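Long-range contact in Rho guanine nucleotide exchange factor 3 (Mus musculus, PDB 2Z0Q), which acts as a guanine nucleotide exchange factor for the Rho GTPases RhoA and RhoB, represented here by its DH-PH domain fragment: residues Y209-L214 / S228-C233. Residues are numbered along the deposited sequence; the frame is centred on the assembly and turned at random.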
loop_
_atom_site.group_PDB
_atom_site.type_symbol
_atom_site.label_atom_id
_atom_site.label_comp_id
_atom_site.label_asym_id
_atom_site.label_seq_id
_atom_site.Cartn_x
_atom_site.Cartn_y
_atom_site.Cartn_z
ATOM N N TYR A 209 -4.504 12.815 -4.997
ATOM C CA TYR A 209 -3.233 12.737 -5.716
ATOM C C TYR A 209 -3.446 12.320 -7.174
ATOM O O TYR A 209 -2.918 12.952 -8.104
ATOM C CB TYR A 209 -2.301 11.703 -5.067
ATOM C CG TYR A 209 -0.982 11.537 -5.806
ATOM C CD1 TYR A 209 0.079 12.401 -5.556
ATOM C CD2 TYR A 209 -0.816 10.554 -6.787
ATOM C CE1 TYR A 209 1.273 12.312 -6.260
ATOM C CE2 TYR A 209 0.386 10.446 -7.507
ATOM C CZ TYR A 209 1.425 11.346 -7.235
ATOM O OH TYR A 209 2.571 11.324 -7.974
ATOM N N TYR A 210 -4.200 11.238 -7.388
ATOM C CA TYR A 210 -4.379 10.811 -8.783
ATOM C C TYR A 210 -5.311 11.726 -9.563
ATOM O O TYR A 210 -5.058 11.975 -10.743
ATOM C CB TYR A 210 -4.807 9.338 -8.844
ATOM C CG TYR A 210 -3.656 8.435 -8.496
ATOM C CD1 TYR A 210 -2.557 8.316 -9.348
ATOM C CD2 TYR A 210 -3.654 7.686 -7.300
ATOM C CE1 TYR A 210 -1.495 7.490 -9.050
ATOM C CE2 TYR A 210 -2.587 6.855 -6.993
ATOM C CZ TYR A 210 -1.508 6.755 -7.877
ATOM O OH TYR A 210 -0.445 5.943 -7.588
ATOM N N LYS A 211 -6.350 12.278 -8.932
ATOM C CA LYS A 211 -7.223 13.199 -9.660
ATOM C C LYS A 211 -6.435 14.418 -10.163
ATOM O O LYS A 211 -6.686 14.924 -11.261
ATOM C CB LYS A 211 -8.375 13.693 -8.773
ATOM C CG LYS A 211 -9.560 12.752 -8.724
ATOM C CD LYS A 211 -10.517 13.032 -7.560
ATOM C CE LYS A 211 -11.166 14.393 -7.666
ATOM N NZ LYS A 211 -12.212 14.483 -6.584
ATOM N N GLU A 212 -5.486 14.892 -9.365
ATOM C CA GLU A 212 -4.718 16.078 -9.769
ATOM C C GLU A 212 -3.712 15.761 -10.863
ATOM O O GLU A 212 -3.210 16.667 -11.535
ATOM C CB GLU A 212 -3.999 16.683 -8.545
ATOM C CG GLU A 212 -4.962 16.912 -7.388
ATOM C CD GLU A 212 -4.368 17.699 -6.229
ATOM O OE1 GLU A 212 -3.175 17.490 -5.887
ATOM O OE2 GLU A 212 -5.117 18.517 -5.657
ATOM N N ARG A 213 -3.438 14.473 -11.058
ATOM C CA ARG A 213 -2.486 14.050 -12.064
ATOM C C ARG A 213 -3.134 13.552 -13.375
ATOM O O ARG A 213 -2.414 13.176 -14.311
ATOM C CB ARG A 213 -1.567 12.976 -11.501
ATOM C CG ARG A 213 -0.719 13.378 -10.273
ATOM C CD ARG A 213 0.361 14.355 -10.606
ATOM N NE ARG A 213 1.263 14.593 -9.463
ATOM C CZ ARG A 213 2.588 14.436 -9.518
ATOM N NH1 ARG A 213 3.172 14.024 -10.651
ATOM N NH2 ARG A 213 3.348 14.738 -8.457
ATOM N N LEU A 214 -4.461 13.565 -13.446
ATOM C CA LEU A 214 -5.141 13.152 -14.698
ATOM C C LEU A 214 -4.918 14.243 -15.740
ATOM O O LEU A 214 -4.955 15.442 -15.429
ATOM C CB LEU A 214 -6.643 12.958 -14.480
ATOM C CG LEU A 214 -6.999 11.782 -13.528
ATOM C CD1 LEU A 214 -8.519 11.707 -13.358
ATOM C CD2 LEU A 214 -6.477 10.449 -14.128
ATOM N N SER A 228 -16.255 14.761 -8.482
ATOM C CA SER A 228 -16.990 14.493 -7.263
ATOM C C SER A 228 -16.510 13.262 -6.517
ATOM O O SER A 228 -16.979 12.996 -5.423
ATOM C CB SER A 228 -18.482 14.358 -7.580
ATOM O OG SER A 228 -18.757 13.194 -8.354
ATOM N N SER A 229 -15.569 12.508 -7.087
ATOM C CA SER A 229 -15.105 11.310 -6.406
ATOM C C SER A 229 -14.286 11.630 -5.170
ATOM O O SER A 229 -13.444 12.539 -5.169
ATOM C CB SER A 229 -14.270 10.417 -7.339
ATOM O OG SER A 229 -15.017 10.017 -8.479
ATOM N N ARG A 230 -14.548 10.872 -4.113
ATOM C CA ARG A 230 -13.830 11.035 -2.867
ATOM C C ARG A 230 -13.229 9.700 -2.511
ATOM O O ARG A 230 -12.439 9.596 -1.588
ATOM C CB ARG A 230 -14.764 11.548 -1.764
ATOM C CG ARG A 230 -15.106 13.047 -1.909
ATOM C CD ARG A 230 -13.830 13.907 -1.958
ATOM N NE ARG A 230 -14.090 15.323 -2.215
ATOM C CZ ARG A 230 -14.435 15.824 -3.401
ATOM N NH1 ARG A 230 -14.564 15.030 -4.458
ATOM N NH2 ARG A 230 -14.650 17.125 -3.535
ATOM N N VAL A 231 -13.570 8.668 -3.281
ATOM C CA VAL A 231 -13.011 7.345 -3.007
ATOM C C VAL A 231 -12.404 6.664 -4.232
ATOM O O VAL A 231 -13.048 6.587 -5.269
ATOM C CB VAL A 231 -14.098 6.396 -2.403
ATOM C CG1 VAL A 231 -15.300 6.331 -3.314
ATOM C CG2 VAL A 231 -13.537 5.011 -2.169
ATOM N N LEU A 232 -11.162 6.213 -4.117
ATOM C CA LEU A 232 -10.555 5.451 -5.206
ATOM C C LEU A 232 -10.653 4.000 -4.704
ATOM O O LEU A 232 -9.888 3.586 -3.830
ATOM C CB LEU A 232 -9.092 5.866 -5.427
ATOM C CG LEU A 232 -8.321 5.361 -6.633
ATOM C CD1 LEU A 232 -9.180 5.568 -7.940
ATOM C CD2 LEU A 232 -6.977 6.115 -6.753
ATOM N N CYS A 233 -11.609 3.252 -5.250
ATOM C CA CYS A 233 -11.827 1.855 -4.877
ATOM C C CYS A 233 -10.580 1.021 -5.107
ATOM O O CYS A 233 -10.166 0.240 -4.242
ATOM C CB CYS A 233 -13.014 1.279 -5.645
ATOM S SG CYS A 233 -14.558 2.211 -5.537
#
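The ring of Tyr-210 meets Leu-232 obliquely, its CD2 lying 3.7 Å from the CD2 methyl of Leu-232. One face of this ring carries Tyr-209, whose CD2 stands over its centre, while the edge of the Tyr-209 ring points at CE1 of Tyr-210; CG of Arg-213 lies over one face of Tyr-209, toward the rim. The guanidinium of Arg-230, across the contact, is approached obliquely by NZ of Lys-211.

These two cations share an acceptor, the carbonyl of Ser-229. Lys-211 NZ donates to Ser-229 O over 2.7 Å, in the carbonyl plane and at a C=O...N angle of 147°. Arg-230 NH1 reaches the same Ser-229 O over 2.8 Å from well above that plane. A bend at chi3 (64°) places CE of Lys-211 3.9 Å from Ser-229 O, from where NZ reaches it. Both donors also bond to Asp-227 O, so two carbonyls probably offset the repulsion between NZ of Lys-211 and NH1 of Arg-230, 3.2 Å apart. An alanine in place of Lys-211 would probably leave the carbonyls of Ser-229 and Asp-227 with Arg-230 but without the lysine, and open a gap between helix and loop.

The contact thus illustrates how a helix end is fastened to a domain: helix 180-213, running from the DH into the PH domain, is held to strand 232-240 through Leu-232 and, by lysine bonds, to backbone carbonyls just ahead of that strand. Phe-251 touches Lys-211, Ser-229 and Leu-232; Tyr-210 also meets the rings of His-235, Phe-249 and Tyr-269, and packs on Val-116 and Ala-120 of helix 107-125.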